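Local atomic coordinates of thrombomodulin (Homo sapiens, PDB entry 1DX5), a protein that serves as an endothelial cell receptor and as the cofactor with which thrombin activates protein C, thereby starting an anticoagulant pathway. Residues Ala10-Glu13 / Tyr14-Pro18. Numbering follows the deposited sequence.
Sequences ANCE and YQCQP
The backbone carbonyl oxygen of Gln15 lies against the side chain of Cys12, whose CB lies 3.2 Å from Gln15 O and whose SG lies 3.4 Å from that same Gln15 O. These are van der Waals contacts within the fourth EGF-like domain of thrombomodulin, where the loop carrying Cys12 doubles back at Glu13 and Tyr14 into strand 15-18, the first strand of the two-stranded antiparallel hairpin. Residues 10-13 and 14-16 run at 156° to each other, nearly antiparallel, and Ala10 and Cys12 lie against Cys16. With SG turned to the side of its own backbone N, chi1 -57°, Cys12 presents its sulfur to CB of Cys16 at 3.7 Å. Cys16 holds its sulfur anti to the backbone N, chi1 -179°, and this sets SG against the methyl of Ala10, with Ala10 CB 3.6 Å from Cys16 SG. Each sulfur continues into a disulfide, Cys16 to Cys7 and Cys12 to Cys26 on strand 24-27, the interlocked first-to-third and second-to-fourth pairing of an EGF module. Tyr24 of the partner strand is touched by both Ala10 and Cys16, while backbone hydrogen bonds of Gln15 with Val27 and of Gln17 with Leu25 hold the strand in the hairpin.

At the bend the side chains lead elsewhere. Glu13 runs out extended to place OE1 where it accepts a hydrogen bond from the backbone N of Cys42, with a weak, long ion pair to Arg41 beside it; this ties the loop to the last cysteine of the module. The side chain of Tyr14 leaves the loop and touches Ala29, near a bound sodium ion. Between the two disulfides, Cys12 SG and Cys16 SG are 4.2 Å apart.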
loop_
_atom_site.group_PDB
_atom_site.type_symbol
_atom_site.label_atom_id
_atom_site.label_comp_id
_atom_site.label_asym_id
_atom_site.label_seq_id
_atom_site.Cartn_x
_atom_site.Cartn_y
_atom_site.Cartn_z
ATOM N N ALA E 10 43.294 -4.320 6.295
ATOM C CA ALA E 10 42.020 -4.335 5.581
ATOM C C ALA E 10 40.839 -3.941 6.456
ATOM O O ALA E 10 40.847 -4.140 7.663
ATOM C CB ALA E 10 41.782 -5.710 4.958
ATOM N N ASN E 11 39.820 -3.382 5.824
ATOM C CA ASN E 11 38.622 -2.956 6.528
ATOM C C ASN E 11 37.394 -3.599 5.861
ATOM O O ASN E 11 36.593 -2.921 5.211
ATOM C CB ASN E 11 38.519 -1.428 6.480
ATOM C CG ASN E 11 37.466 -0.838 7.543
ATOM O OD1 ASN E 11 37.037 -1.642 8.381
ATOM N ND2 ASN E 11 37.126 0.455 7.495
ATOM N N CYS E 12 37.283 -4.918 5.990
ATOM C CA CYS E 12 36.161 -5.650 5.416
ATOM C C CYS E 12 35.028 -5.739 6.423
ATOM O O CYS E 12 35.259 -5.881 7.625
ATOM C CB CYS E 12 36.579 -7.065 5.015
ATOM S SG CYS E 12 37.963 -7.150 3.844
ATOM N N GLU E 13 33.801 -5.707 5.917
ATOM C CA GLU E 13 32.628 -5.806 6.768
ATOM C C GLU E 13 32.528 -7.171 7.430
ATOM O O GLU E 13 32.146 -7.278 8.604
ATOM C CB GLU E 13 31.359 -5.583 5.950
ATOM C CG GLU E 13 30.076 -5.858 6.726
ATOM C CD GLU E 13 28.793 -5.903 5.783
ATOM O OE1 GLU E 13 28.670 -5.016 4.926
ATOM O OE2 GLU E 13 27.979 -6.837 5.926
ATOM N N TYR E 14 32.815 -8.218 6.662
ATOM C CA TYR E 14 32.716 -9.558 7.199
ATOM C C TYR E 14 34.077 -10.227 7.418
ATOM O O TYR E 14 34.544 -10.302 8.544
ATOM C CB TYR E 14 31.764 -10.404 6.352
ATOM C CG TYR E 14 31.401 -11.721 7.012
ATOM C CD1 TYR E 14 30.579 -11.761 8.148
ATOM C CD2 TYR E 14 31.929 -12.920 6.540
ATOM C CE1 TYR E 14 30.296 -12.975 8.799
ATOM C CE2 TYR E 14 31.660 -14.134 7.179
ATOM C CZ TYR E 14 30.844 -14.155 8.301
ATOM O OH TYR E 14 30.564 -15.354 8.899
ATOM N N GLN E 15 34.708 -10.705 6.352
ATOM C CA GLN E 15 36.021 -11.340 6.447
ATOM C C GLN E 15 36.950 -10.861 5.355
ATOM O O GLN E 15 36.520 -10.223 4.388
ATOM C CB GLN E 15 35.920 -12.863 6.372
ATOM C CG GLN E 15 35.385 -13.522 7.651
ATOM C CD GLN E 15 35.157 -15.102 7.460
ATOM O OE1 GLN E 15 34.910 -15.745 8.490
ATOM N NE2 GLN E 15 35.235 -15.637 6.241
ATOM N N CYS E 16 38.217 -11.226 5.499
ATOM C CA CYS E 16 39.264 -10.864 4.555
ATOM C C CYS E 16 40.074 -12.108 4.236
ATOM O O CYS E 16 40.427 -12.867 5.137
ATOM C CB CYS E 16 40.200 -9.810 5.177
ATOM S SG CYS E 16 41.542 -9.241 4.076
ATOM N N GLN E 17 40.336 -12.328 2.951
ATOM C CA GLN E 17 41.135 -13.459 2.502
ATOM C C GLN E 17 42.298 -12.896 1.690
ATOM O O GLN E 17 42.096 -12.127 0.746
ATOM C CB GLN E 17 40.309 -14.412 1.631
ATOM C CG GLN E 17 39.296 -15.225 2.383
ATOM C CD GLN E 17 38.456 -16.207 1.423
ATOM O OE1 GLN E 17 38.443 -15.913 0.230
ATOM N NE2 GLN E 17 37.812 -17.243 1.941
ATOM N N PRO E 18 43.536 -13.247 2.066
ATOM C CA PRO E 18 44.715 -12.754 1.348
ATOM C C PRO E 18 44.967 -13.444 0.008
ATOM O O PRO E 18 44.669 -14.631 -0.180
ATOM C CB PRO E 18 45.848 -13.009 2.338
ATOM C CG PRO E 18 45.412 -14.270 3.013
ATOM C CD PRO E 18 43.926 -14.035 3.251
#